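Local coordinates for protein GCN5-related N-acetyltransferase (Anabaena variabilis, PDB 2OZG) that binds coenzyme A and, as a GNAT-family enzyme, probably transfers an acetyl group from acetyl-coenzyme A to an amine, possibly that of an aminoglycoside, at residues S137-I142 against T279-D284; S146-H151 against L272-S277; G226-I231 against K258-S263; K262-D267 against S389-D394. All blocks are in the same frame, centred on the assembly; numbering follows the deposited sequence.

Contact 1. Residues S137-I142 against T279-D284; sequences SCVWEI and TIRSQD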
loop_
_atom_site.group_PDB
_atom_site.type_symbol
_atom_site.label_atom_id
_atom_site.label_comp_id
_atom_site.label_asym_id
_atom_site.label_seq_id
_atom_site.Cartn_x
_atom_site.Cartn_y
_atom_site.Cartn_z
ATOM N N SER A 137 26.261 -6.607 5.824
ATOM C CA SER A 137 26.093 -5.840 4.593
ATOM C C SER A 137 24.775 -5.139 4.863
ATOM O O SER A 137 23.882 -5.702 5.493
ATOM C CB SER A 137 25.999 -6.690 3.325
ATOM O OG SER A 137 24.923 -7.622 3.444
ATOM N N CYS A 138 24.674 -3.910 4.389
ATOM C CA CYS A 138 23.542 -3.039 4.706
ATOM C C CYS A 138 23.323 -2.090 3.544
ATOM O O CYS A 138 24.283 -1.452 3.077
ATOM C CB CYS A 138 23.895 -2.214 5.948
ATOM S SG CYS A 138 22.610 -1.328 6.583
ATOM N N VAL A 139 22.078 -2.006 3.106
ATOM C CA VAL A 139 21.659 -1.084 2.072
ATOM C C VAL A 139 20.902 0.047 2.739
ATOM O O VAL A 139 19.914 -0.163 3.420
ATOM C CB VAL A 139 20.762 -1.758 0.999
ATOM C CG1 VAL A 139 20.353 -0.719 -0.012
ATOM C CG2 VAL A 139 21.553 -2.835 0.299
ATOM N N TRP A 140 21.458 1.245 2.583
ATOM C CA TRP A 140 20.890 2.455 3.087
ATOM C C TRP A 140 20.142 3.183 2.004
ATOM O O TRP A 140 20.483 3.055 0.860
ATOM C CB TRP A 140 22.011 3.381 3.572
ATOM C CG TRP A 140 22.597 2.922 4.861
ATOM C CD1 TRP A 140 23.554 1.990 5.021
ATOM C CD2 TRP A 140 22.218 3.354 6.181
ATOM N NE1 TRP A 140 23.823 1.829 6.350
ATOM C CE2 TRP A 140 23.028 2.662 7.089
ATOM C CE3 TRP A 140 21.319 4.285 6.666
ATOM C CZ2 TRP A 140 22.937 2.841 8.486
ATOM C CZ3 TRP A 140 21.242 4.493 8.066
ATOM C CH2 TRP A 140 22.058 3.754 8.949
ATOM N N GLU A 141 19.153 3.988 2.376
ATOM C CA GLU A 141 18.464 4.778 1.385
ATOM C C GLU A 141 18.219 6.142 1.950
ATOM O O GLU A 141 18.111 6.282 3.168
ATOM C CB GLU A 141 17.105 4.169 1.010
ATOM C CG GLU A 141 16.049 4.291 2.042
ATOM C CD GLU A 141 14.703 3.811 1.499
ATOM O OE1 GLU A 141 14.623 2.614 1.186
ATOM O OE2 GLU A 141 13.744 4.636 1.387
ATOM N N ILE A 142 18.060 7.131 1.075
ATOM C CA ILE A 142 17.801 8.479 1.531
ATOM C C ILE A 142 17.151 9.329 0.468
ATOM O O ILE A 142 17.487 9.194 -0.727
ATOM C CB ILE A 142 19.140 9.123 1.947
ATOM C CG1 ILE A 142 18.936 10.482 2.587
ATOM C CG2 ILE A 142 20.098 9.297 0.740
ATOM C CD1 ILE A 142 20.216 11.058 3.175
ATOM N N THR A 279 17.661 5.831 5.964
ATOM C CA THR A 279 17.172 4.654 6.679
ATOM C C THR A 279 17.799 3.408 6.117
ATOM O O THR A 279 18.288 3.402 4.990
ATOM C CB THR A 279 15.638 4.522 6.540
ATOM O OG1 THR A 279 15.302 4.563 5.176
ATOM C CG2 THR A 279 14.943 5.680 7.174
ATOM N N ILE A 280 17.729 2.330 6.884
ATOM C CA ILE A 280 18.241 1.078 6.427
ATOM C C ILE A 280 17.124 0.390 5.649
ATOM O O ILE A 280 16.077 0.170 6.173
ATOM C CB ILE A 280 18.781 0.211 7.601
ATOM C CG1 ILE A 280 20.130 0.779 8.059
ATOM C CG2 ILE A 280 18.949 -1.196 7.197
ATOM C CD1 ILE A 280 20.663 0.178 9.369
ATOM N N ARG A 281 17.367 0.123 4.362
ATOM C CA ARG A 281 16.408 -0.496 3.480
ATOM C C ARG A 281 16.460 -2.001 3.679
ATOM O O ARG A 281 15.446 -2.664 3.643
ATOM C CB ARG A 281 16.797 -0.135 2.057
ATOM C CG ARG A 281 15.923 -0.642 0.932
ATOM C CD ARG A 281 16.565 -0.047 -0.345
ATOM N NE ARG A 281 15.886 -0.284 -1.611
ATOM C CZ ARG A 281 14.891 0.460 -2.091
ATOM N NH1 ARG A 281 14.408 1.491 -1.395
ATOM N NH2 ARG A 281 14.366 0.147 -3.272
ATOM N N SER A 282 17.665 -2.551 3.833
ATOM C CA SER A 282 17.810 -3.970 4.089
ATOM C C SER A 282 19.205 -4.244 4.598
ATOM O O SER A 282 20.160 -3.426 4.439
ATOM C CB SER A 282 17.602 -4.791 2.819
ATOM O OG SER A 282 18.490 -4.342 1.822
ATOM N N GLN A 283 19.324 -5.372 5.264
ATOM C CA GLN A 283 20.616 -5.810 5.755
ATOM C C GLN A 283 20.708 -7.318 5.688
ATOM O O GLN A 283 19.696 -8.038 5.583
ATOM C CB GLN A 283 20.812 -5.368 7.182
ATOM C CG GLN A 283 19.852 -6.044 8.118
ATOM C CD GLN A 283 20.112 -5.675 9.526
ATOM O OE1 GLN A 283 21.162 -6.029 10.089
ATOM N NE2 GLN A 283 19.153 -4.982 10.140
ATOM N N ASP A 284 21.945 -7.799 5.693
ATOM C CA ASP A 284 22.227 -9.213 5.629
ATOM C C ASP A 284 23.491 -9.499 6.419
ATOM O O ASP A 284 24.384 -8.648 6.511
ATOM C CB ASP A 284 22.474 -9.626 4.176
ATOM C CG ASP A 284 21.215 -9.649 3.355
ATOM O OD1 ASP A 284 20.520 -10.682 3.379
ATOM O OD2 ASP A 284 20.922 -8.649 2.658
HETATM O O HOH W 1 22.799 -6.033 2.094
HETATM O O HOH W 2 15.055 7.332 4.281
#
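Val139 O is gripped by two successive backbone donors of the facing strand. Arg281 N reaches Val139 O at 2.7 Å, and Ser282 N adds a weak second bond to that oxygen at 3.3 Å. Val139 N donates to Ser282 O over 2.7 Å with an N-H...O angle of 169°. Two residues set against one make a classic beta bulge in the antiparallel pairing of strands 132-143 and 279-290, and the register moves by one between Val139 and Trp140. At the bulge Arg281 points its CB toward the facing strand, and its extended chain runs beside Val139. The guanidinium meets Glu141 in a salt bridge, Arg281 NH1 to Glu141 OE1 at 2.8 Å. OE1 lies close to the guanidinium plane, whereas NH1 approaches from above the carboxylate plane. Lys258 takes the other carboxylate oxygen, so two cations probably share this charge. On the face that carries Cys138, Trp140 and Ile280, a CH-pi contact forms: Ile280 CG1 stands 3.5 Å from the centroid of the six-membered ring of Trp140, 10° off its normal. Cys138 SG touches Ile280 CG1 at 3.6 Å. Trp140 NE1 is bonded to Ser264 O. An alanine at Trp140 would probably leave Ile280 without the ring it lies on and Ser264 O without that donor. Gln283 of a second subunit packs against both Trp140 and Ile280.

Contact 2. Residues S146-H151 against L272-S277; sequences SIQIQH and LLPEQS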
loop_
_atom_site.group_PDB
_atom_site.type_symbol
_atom_site.label_atom_id
_atom_site.label_comp_id
_atom_site.label_asym_id
_atom_site.label_seq_id
_atom_site.Cartn_x
_atom_site.Cartn_y
_atom_site.Cartn_z
ATOM N N SER A 146 16.953 15.716 1.063
ATOM C CA SER A 146 17.228 15.854 2.472
ATOM C C SER A 146 18.739 15.966 2.722
ATOM O O SER A 146 19.158 16.310 3.818
ATOM C CB SER A 146 16.651 14.674 3.262
ATOM O OG SER A 146 17.453 13.511 3.087
ATOM N N ILE A 147 19.564 15.775 1.688
ATOM C CA ILE A 147 21.048 15.785 1.885
ATOM C C ILE A 147 21.583 17.149 2.185
ATOM O O ILE A 147 22.343 17.336 3.148
ATOM C CB ILE A 147 21.772 15.178 0.702
ATOM C CG1 ILE A 147 21.372 13.697 0.618
ATOM C CG2 ILE A 147 23.287 15.298 0.909
ATOM C CD1 ILE A 147 21.753 13.003 -0.700
ATOM N N GLN A 148 21.186 18.108 1.356
ATOM C CA GLN A 148 21.494 19.496 1.597
ATOM C C GLN A 148 22.944 19.751 2.027
ATOM O O GLN A 148 23.205 20.334 3.075
ATOM C CB GLN A 148 20.506 20.054 2.637
ATOM C CG GLN A 148 19.018 19.948 2.226
ATOM C CD GLN A 148 18.052 20.100 3.413
ATOM O OE1 GLN A 148 18.470 20.429 4.533
ATOM N NE2 GLN A 148 16.751 19.867 3.165
ATOM N N ILE A 149 23.877 19.250 1.227
ATOM C CA ILE A 149 25.296 19.530 1.388
ATOM C C ILE A 149 25.752 20.078 0.049
ATOM O O ILE A 149 25.445 19.488 -0.994
ATOM C CB ILE A 149 26.140 18.288 1.782
ATOM C CG1 ILE A 149 25.810 17.889 3.226
ATOM C CG2 ILE A 149 27.679 18.594 1.627
ATOM C CD1 ILE A 149 26.296 16.564 3.646
ATOM N N GLN A 150 26.384 21.253 0.091
ATOM C CA GLN A 150 27.026 21.846 -1.074
ATOM C C GLN A 150 28.426 22.283 -0.612
ATOM O O GLN A 150 28.666 23.448 -0.338
ATOM C CB GLN A 150 26.227 23.011 -1.667
ATOM C CG GLN A 150 26.927 23.669 -2.912
ATOM C CD GLN A 150 27.107 22.743 -4.151
ATOM O OE1 GLN A 150 26.193 22.010 -4.549
ATOM N NE2 GLN A 150 28.277 22.826 -4.779
ATOM N N HIS A 151 29.334 21.317 -0.512
ATOM C CA HIS A 151 30.702 21.553 -0.037
ATOM C C HIS A 151 31.603 20.786 -0.996
ATOM O O HIS A 151 32.215 19.762 -0.632
ATOM C CB HIS A 151 30.857 21.027 1.400
ATOM C CG HIS A 151 32.036 21.591 2.136
ATOM N ND1 HIS A 151 33.338 21.439 1.702
ATOM C CD2 HIS A 151 32.107 22.271 3.303
ATOM C CE1 HIS A 151 34.159 22.029 2.554
ATOM N NE2 HIS A 151 33.437 22.538 3.538
ATOM N N LEU A 272 27.793 13.113 8.516
ATOM C CA LEU A 272 27.880 14.412 7.909
ATOM C C LEU A 272 26.569 15.059 7.436
ATOM O O LEU A 272 26.578 16.199 7.051
ATOM C CB LEU A 272 28.880 14.364 6.762
ATOM C CG LEU A 272 30.313 13.968 7.149
ATOM C CD1 LEU A 272 31.202 14.160 5.957
ATOM C CD2 LEU A 272 30.819 14.819 8.305
ATOM N N LEU A 273 25.462 14.325 7.442
ATOM C CA LEU A 273 24.146 14.876 7.046
ATOM C C LEU A 273 23.568 15.803 8.122
ATOM O O LEU A 273 23.824 15.624 9.326
ATOM C CB LEU A 273 23.178 13.724 6.828
ATOM C CG LEU A 273 23.530 12.621 5.795
ATOM C CD1 LEU A 273 22.524 11.434 5.879
ATOM C CD2 LEU A 273 23.543 13.159 4.408
ATOM N N PRO A 274 22.773 16.797 7.710
ATOM C CA PRO A 274 22.185 17.689 8.679
ATOM C C PRO A 274 21.141 17.015 9.551
ATOM O O PRO A 274 21.032 17.372 10.713
ATOM C CB PRO A 274 21.575 18.803 7.838
ATOM C CG PRO A 274 21.588 18.350 6.487
ATOM C CD PRO A 274 22.459 17.209 6.326
ATOM N N GLU A 275 20.415 16.042 9.014
ATOM C CA GLU A 275 19.417 15.318 9.784
ATOM C C GLU A 275 19.491 13.828 9.557
ATOM O O GLU A 275 20.135 13.350 8.615
ATOM C CB GLU A 275 18.037 15.854 9.411
ATOM C CG GLU A 275 17.853 17.380 9.677
ATOM C CD GLU A 275 17.908 17.759 11.146
ATOM O OE1 GLU A 275 17.792 16.837 11.981
ATOM O OE2 GLU A 275 18.048 18.975 11.451
ATOM N N GLN A 276 18.892 13.057 10.450
ATOM C CA GLN A 276 18.890 11.610 10.295
ATOM C C GLN A 276 17.821 11.224 9.274
ATOM O O GLN A 276 16.789 10.678 9.621
ATOM C CB GLN A 276 18.648 10.969 11.633
ATOM C CG GLN A 276 19.822 11.236 12.597
ATOM C CD GLN A 276 19.551 10.749 13.993
ATOM O OE1 GLN A 276 18.930 9.701 14.185
ATOM N NE2 GLN A 276 20.072 11.466 14.982
ATOM N N SER A 277 18.074 11.511 8.004
ATOM C CA SER A 277 17.078 11.270 6.979
ATOM C C SER A 277 17.258 9.948 6.272
ATOM O O SER A 277 16.384 9.513 5.498
ATOM C CB SER A 277 17.057 12.442 6.032
ATOM O OG SER A 277 18.355 12.745 5.628
HETATM O O HOH W 3 19.939 15.120 6.084
#
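Ser146 and Ser277 meet hydroxyl to hydroxyl, their OG atoms 2.8 Å apart, and this is the tight end of the contact. Each OG sits between its own backbone N and carbonyl carbon (chi1 76° for Ser146, 49° for Ser277), a placement that brings the two hydroxyls together; Ser146 OG also bonds to Pro143 O. The CB atoms follow closely, Ser146 CB lying 3.6 Å from Ser277 CB. A single water ties the same corner together: it donates to Ser146 O at 2.7 Å, accepts from Glu275 N at 3.1 Å, and bonds to Ser277 OG. Beside it the proline ring is pressed against a carbonyl, with Pro274 CD 3.2 Å from Ile147 O. The apolar pair is looser: Ile147 CG2 reaches Leu273 CD2 at 4.1 Å, the two side chains slanting across each other while both also rest on Ile142. Further along, Ile149 makes a single close point, its CD1 3.4 Å from Leu272 O. On the solvent side Gln148 merely brushes Pro274; its NE2 is bonded to Asp145 O. The two loops lead out of strand 132-143 and into strand 279-290, the second through an inverse gamma turn centred on Gln276. That loop is part of a coenzyme A site shared between subunits: Glu275 touches a coenzyme A not bound to its own chain and hydrogen-bonds to Thr122 and Gln123 of a second subunit.

Contact 3. Residues G226-I231 against K258-S263; sequences GSILRI and KVTWKS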
loop_
_atom_site.group_PDB
_atom_site.type_symbol
_atom_site.label_atom_id
_atom_site.label_comp_id
_atom_site.label_asym_id
_atom_site.label_seq_id
_atom_site.Cartn_x
_atom_site.Cartn_y
_atom_site.Cartn_z
ATOM N N GLY A 226 8.985 5.986 -8.300
ATOM C CA GLY A 226 9.700 7.215 -8.680
ATOM C C GLY A 226 11.102 6.917 -9.196
ATOM O O GLY A 226 11.354 5.867 -9.771
ATOM N N SER A 227 12.024 7.844 -9.011
ATOM C CA SER A 227 13.353 7.651 -9.545
ATOM C C SER A 227 14.365 7.309 -8.463
ATOM O O SER A 227 14.309 7.747 -7.326
ATOM C CB SER A 227 13.809 8.844 -10.358
ATOM O OG SER A 227 13.885 9.970 -9.533
ATOM N N ILE A 228 15.315 6.501 -8.849
ATOM C CA ILE A 228 16.300 6.029 -7.883
ATOM C C ILE A 228 17.679 5.928 -8.502
ATOM O O ILE A 228 17.840 5.556 -9.664
ATOM C CB ILE A 228 15.852 4.667 -7.349
ATOM C CG1 ILE A 228 16.760 4.161 -6.278
ATOM C CG2 ILE A 228 15.806 3.607 -8.489
ATOM C CD1 ILE A 228 16.045 3.109 -5.367
ATOM N N LEU A 229 18.660 6.315 -7.710
ATOM C CA LEU A 229 20.023 6.224 -8.103
ATOM C C LEU A 229 20.603 5.205 -7.171
ATOM O O LEU A 229 20.578 5.376 -5.938
ATOM C CB LEU A 229 20.688 7.585 -7.973
ATOM C CG LEU A 229 22.152 7.678 -8.414
ATOM C CD1 LEU A 229 22.486 9.115 -8.875
ATOM C CD2 LEU A 229 23.140 7.200 -7.399
ATOM N N ARG A 230 21.107 4.121 -7.729
ATOM C CA ARG A 230 21.630 3.021 -6.876
ATOM C C ARG A 230 23.149 3.008 -6.949
ATOM O O ARG A 230 23.714 2.683 -8.001
ATOM C CB ARG A 230 21.071 1.685 -7.349
ATOM C CG ARG A 230 19.542 1.623 -7.497
ATOM C CD ARG A 230 19.096 0.212 -7.935
ATOM N NE ARG A 230 17.660 0.133 -8.211
ATOM C CZ ARG A 230 16.741 -0.169 -7.292
ATOM N NH1 ARG A 230 17.071 -0.329 -6.034
ATOM N NH2 ARG A 230 15.458 -0.231 -7.620
ATOM N N ILE A 231 23.819 3.380 -5.849
ATOM C CA ILE A 231 25.252 3.368 -5.788
ATOM C C ILE A 231 25.704 1.928 -5.506
ATOM O O ILE A 231 25.432 1.388 -4.445
ATOM C CB ILE A 231 25.781 4.331 -4.714
ATOM C CG1 ILE A 231 25.409 5.791 -5.049
ATOM C CG2 ILE A 231 27.282 4.212 -4.591
ATOM C CD1 ILE A 231 25.691 6.807 -3.937
ATOM N N LYS A 258 15.260 9.274 -4.711
ATOM C CA LYS A 258 15.907 8.493 -3.650
ATOM C C LYS A 258 17.255 7.963 -4.083
ATOM O O LYS A 258 17.419 7.587 -5.255
ATOM C CB LYS A 258 14.953 7.319 -3.376
ATOM C CG LYS A 258 15.302 6.390 -2.332
ATOM C CD LYS A 258 14.152 5.381 -2.062
ATOM C CE LYS A 258 13.006 6.010 -1.262
ATOM N NZ LYS A 258 12.064 4.963 -0.743
ATOM N N VAL A 259 18.202 7.913 -3.144
ATOM C CA VAL A 259 19.509 7.350 -3.394
ATOM C C VAL A 259 19.737 6.206 -2.410
ATOM O O VAL A 259 19.370 6.303 -1.202
ATOM C CB VAL A 259 20.660 8.356 -3.173
ATOM C CG1 VAL A 259 22.014 7.655 -3.344
ATOM C CG2 VAL A 259 20.559 9.539 -4.117
ATOM N N THR A 260 20.315 5.113 -2.920
ATOM C CA THR A 260 20.747 4.011 -2.063
ATOM C C THR A 260 22.240 3.753 -2.206
ATOM O O THR A 260 22.850 4.014 -3.255
ATOM C CB THR A 260 20.042 2.667 -2.418
ATOM O OG1 THR A 260 20.473 2.233 -3.722
ATOM C CG2 THR A 260 18.559 2.803 -2.419
ATOM N N TRP A 261 22.834 3.305 -1.114
ATOM C CA TRP A 261 24.231 2.883 -1.114
ATOM C C TRP A 261 24.426 1.780 -0.090
ATOM O O TRP A 261 23.655 1.671 0.903
ATOM C CB TRP A 261 25.173 4.060 -0.829
ATOM C CG TRP A 261 25.228 4.539 0.574
ATOM C CD1 TRP A 261 26.266 4.353 1.426
ATOM C CD2 TRP A 261 24.249 5.327 1.320
ATOM N NE1 TRP A 261 25.996 4.944 2.636
ATOM C CE2 TRP A 261 24.763 5.508 2.611
ATOM C CE3 TRP A 261 22.979 5.848 1.028
ATOM C CZ2 TRP A 261 24.087 6.263 3.595
ATOM C CZ3 TRP A 261 22.308 6.542 1.996
ATOM C CH2 TRP A 261 22.850 6.743 3.250
ATOM N N LYS A 262 25.524 1.058 -0.228
ATOM C CA LYS A 262 25.870 -0.006 0.735
ATOM C C LYS A 262 26.979 0.497 1.656
ATOM O O LYS A 262 27.909 1.128 1.223
ATOM C CB LYS A 262 26.287 -1.286 0.022
ATOM C CG LYS A 262 25.109 -1.843 -0.777
ATOM C CD LYS A 262 25.447 -3.168 -1.483
ATOM C CE LYS A 262 25.631 -4.299 -0.505
ATOM N NZ LYS A 262 25.922 -5.511 -1.322
ATOM N N SER A 263 26.801 0.249 2.936
ATOM C CA SER A 263 27.709 0.625 3.919
ATOM C C SER A 263 27.651 -0.393 5.086
ATOM O O SER A 263 27.181 -1.545 4.986
ATOM C CB SER A 263 27.366 2.033 4.377
ATOM O OG SER A 263 28.424 2.572 5.084
HETATM O O HOH W 4 19.557 -0.308 -4.321
HETATM O O HOH W 5 27.129 0.853 -2.583
HETATM O O HOH W 6 22.709 0.788 -3.413
#
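Ser227 to Ile231 and Lys258 to Thr260 are joined by four backbone hydrogen bonds, which alternate in direction as parallel strands require. Lys258 N donates to Ser227 O and Leu229 N to Lys258 O, so Lys258 binds through both of its backbone groups. Next come Thr260 N to Leu229 O at 3.0 Å and Ile231 N to Thr260 O at 2.8 Å. The short strand axes are only 13° from parallel. Weaker CA-H...O contacts supplement these bonds: Ile228 CA lies 3.3 Å from Lys258 O. Apolar contacts fall on both faces. Val259 CG1, anti to its backbone N (chi1 175°), meets Ile231 CD1 at 3.8 Å, while on the other face Ile228 CD1 touches Thr260 CG2 at 3.9 Å. Ile228 CD1 also lies over one face of the Arg230 guanidinium. Between the two strands the polar side-chain links pass through water. One molecule accepts from Arg230 NH1 at 3.0 Å and bonds to Thr260 OG1, the two side chains running side by side; a second links Thr260 OG1 to Ile231 O. The NE of Arg230 is paired with Glu221. Helix 239-250 connects the two strands in a beta-alpha-beta unit, and its Trp246 meets Trp261 edge-to-face. Strand 211-222 pairs antiparallel with strand 227-236 on the side away from strand 258-263, and strand 132-143 pairs antiparallel with strand 258-263.

Contact 4. Residues K262-D267 against S389-D394; sequences KSSVID and SPWMID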
loop_
_atom_site.group_PDB
_atom_site.type_symbol
_atom_site.label_atom_id
_atom_site.label_comp_id
_atom_site.label_asym_id
_atom_site.label_seq_id
_atom_site.Cartn_x
_atom_site.Cartn_y
_atom_site.Cartn_z
ATOM N N LYS A 262 25.524 1.058 -0.228
ATOM C CA LYS A 262 25.870 -0.006 0.735
ATOM C C LYS A 262 26.979 0.497 1.656
ATOM O O LYS A 262 27.909 1.128 1.223
ATOM C CB LYS A 262 26.287 -1.286 0.022
ATOM C CG LYS A 262 25.109 -1.843 -0.777
ATOM C CD LYS A 262 25.447 -3.168 -1.483
ATOM C CE LYS A 262 25.631 -4.299 -0.505
ATOM N NZ LYS A 262 25.922 -5.511 -1.322
ATOM N N SER A 263 26.801 0.249 2.936
ATOM C CA SER A 263 27.709 0.625 3.919
ATOM C C SER A 263 27.651 -0.393 5.086
ATOM O O SER A 263 27.181 -1.545 4.986
ATOM C CB SER A 263 27.366 2.033 4.377
ATOM O OG SER A 263 28.424 2.572 5.084
ATOM N N SER A 264 28.243 0.050 6.164
ATOM C CA SER A 264 28.207 -0.628 7.401
ATOM C C SER A 264 26.853 -0.399 8.057
ATOM O O SER A 264 26.147 0.594 7.757
ATOM C CB SER A 264 29.198 0.049 8.318
ATOM O OG SER A 264 29.053 -0.597 9.563
ATOM N N VAL A 265 26.525 -1.226 9.027
ATOM C CA VAL A 265 25.268 -1.029 9.743
ATOM C C VAL A 265 25.363 0.252 10.570
ATOM O O VAL A 265 24.393 0.972 10.699
ATOM C CB VAL A 265 24.914 -2.284 10.543
ATOM C CG1 VAL A 265 23.595 -2.120 11.221
ATOM C CG2 VAL A 265 24.810 -3.495 9.571
ATOM N N ILE A 266 26.541 0.549 11.118
ATOM C CA ILE A 266 26.776 1.805 11.774
ATOM C C ILE A 266 27.503 2.695 10.762
ATOM O O ILE A 266 28.690 2.939 10.859
ATOM C CB ILE A 266 27.622 1.664 13.064
ATOM C CG1 ILE A 266 27.026 0.600 13.956
ATOM C CG2 ILE A 266 27.605 3.014 13.827
ATOM C CD1 ILE A 266 25.802 1.062 14.594
ATOM N N ASP A 267 26.771 3.171 9.781
ATOM C CA ASP A 267 27.375 3.936 8.727
ATOM C C ASP A 267 27.902 5.302 9.208
ATOM O O ASP A 267 27.190 6.076 9.812
ATOM C CB ASP A 267 26.359 4.105 7.611
ATOM C CG ASP A 267 26.717 5.217 6.649
ATOM O OD1 ASP A 267 27.541 4.997 5.764
ATOM O OD2 ASP A 267 26.118 6.311 6.772
ATOM N N SER A 389 33.391 -2.976 13.457
ATOM C CA SER A 389 32.363 -3.920 13.106
ATOM C C SER A 389 32.585 -4.374 11.654
ATOM O O SER A 389 32.684 -3.541 10.726
ATOM C CB SER A 389 30.963 -3.321 13.292
ATOM O OG SER A 389 29.982 -4.359 13.319
ATOM N N PRO A 390 32.652 -5.695 11.448
ATOM C CA PRO A 390 32.986 -6.171 10.093
ATOM C C PRO A 390 31.926 -6.022 9.044
ATOM O O PRO A 390 30.780 -6.385 9.264
ATOM C CB PRO A 390 33.313 -7.628 10.329
ATOM C CG PRO A 390 32.504 -8.001 11.599
ATOM C CD PRO A 390 32.419 -6.803 12.404
ATOM N N TRP A 391 32.311 -5.543 7.859
ATOM C CA TRP A 391 31.349 -5.466 6.786
ATOM C C TRP A 391 32.061 -5.520 5.453
ATOM O O TRP A 391 33.280 -5.487 5.404
ATOM C CB TRP A 391 30.494 -4.199 6.966
ATOM C CG TRP A 391 31.269 -2.875 6.701
ATOM C CD1 TRP A 391 32.149 -2.237 7.554
ATOM C CD2 TRP A 391 31.220 -2.052 5.508
ATOM N NE1 TRP A 391 32.622 -1.091 6.962
ATOM C CE2 TRP A 391 32.049 -0.947 5.727
ATOM C CE3 TRP A 391 30.511 -2.122 4.306
ATOM C CZ2 TRP A 391 32.226 0.045 4.777
ATOM C CZ3 TRP A 391 30.696 -1.132 3.375
ATOM C CH2 TRP A 391 31.528 -0.065 3.615
HETATM N N MSE A 392 31.300 -5.734 4.386
HETATM C CA MSE A 392 31.815 -5.662 3.060
HETATM C C MSE A 392 30.754 -4.950 2.249
HETATM O O MSE A 392 29.555 -4.994 2.588
HETATM C CB MSE A 392 32.088 -6.992 2.403
HETATM C CG MSE A 392 30.850 -7.807 1.990
HETATM SE SE MSE A 392 31.465 -9.464 1.186
HETATM C CE MSE A 392 32.614 -10.066 2.498
ATOM N N ILE A 393 31.198 -4.373 1.136
ATOM C CA ILE A 393 30.288 -3.638 0.233
ATOM C C ILE A 393 29.723 -4.556 -0.841
ATOM O O ILE A 393 28.723 -4.263 -1.507
ATOM C CB ILE A 393 31.027 -2.444 -0.379
ATOM C CG1 ILE A 393 30.022 -1.384 -0.911
ATOM C CG2 ILE A 393 32.042 -2.903 -1.495
ATOM C CD1 ILE A 393 30.657 -0.047 -1.136
ATOM N N ASP A 394 30.305 -5.711 -0.934
ATOM C CA ASP A 394 30.017 -6.633 -2.018
ATOM C C ASP A 394 29.077 -7.790 -1.648
ATOM O O ASP A 394 29.001 -8.276 -0.535
ATOM C CB ASP A 394 31.341 -7.244 -2.508
ATOM C CG ASP A 394 32.244 -6.257 -3.152
ATOM O OD1 ASP A 394 31.799 -5.518 -4.039
ATOM O OD2 ASP A 394 33.439 -6.268 -2.816
HETATM O O HOH W 7 26.055 -7.342 0.270
HETATM O O HOH W 8 27.368 -3.303 2.827
HETATM O O HOH W 9 31.768 -0.825 10.890
#
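The C-terminal tail of the chain runs back along the end of strand 258-263, with Trp391 to Asp394 set against Lys262 to Ser264 and their end-to-end directions 164° apart. The indole of Trp391 carries the middle. Ser264 CB lies 3.7 Å from the centroid of its five-membered ring, only 6° off the normal, in a CH-pi contact. The Ser263-Ser264 peptide spreads over the same face toward the benzo half, Ser263 C being 3.4 Å from Trp391 CE3. An alanine at Trp391 would probably open a gap beneath this peptide and leave Tyr181, which meets the indole edge-to-face, without its partner. At the far end Lys262 CB packs on Ile393 CG1, and the chain bends at chi3 (69°) before Lys262 NZ donates to Ile393 O at 3.1 Å, from above the carbonyl plane. Between these two sites a water donates to both Ser263 O and the carbonyl of Met392 (a selenomethionine), spanning 2.8 Å to each oxygen. A further water connects Ser264 OG with Ser389 O. Beyond Ser263 the chain folds on itself: Ser263 OG donates to Asp267 OD1 at 2.7 Å, on the anti lone pair of that carboxylate oxygen, and Ile266 N bonds to Ser264 OG at 3.2 Å. This last bond defines an ST turn, and it follows the place where the C-terminal tail, of the sterol carrier protein-like part of the chain, lies against the second GNAT domain.

In the fold
Strands 132-143 and 258-263 are neighbours and bring contacts 1, 3 and 4 together, with the centre of contact 1 about 10 Å from that of contact 3 and about 9 Å from that of contact 4. Glu141 OE2 and Lys258 NZ, 2.7 Å apart, form a salt bridge from contact 1 to contact 3, while Trp140 NE1 probably bonds to Ser264 O of contact 4 at 3.0 Å. Contacts 3 and 4 share Lys262 and Ser263. Contact 2 lies about 17 Å from contact 1, centre to centre, bridged by Ile142. Contact 2 alone reaches the cofactor, through Glu275, which touches a coenzyme A not bound to its own chain. Contacts 1, 2 and 4 touch the second subunit.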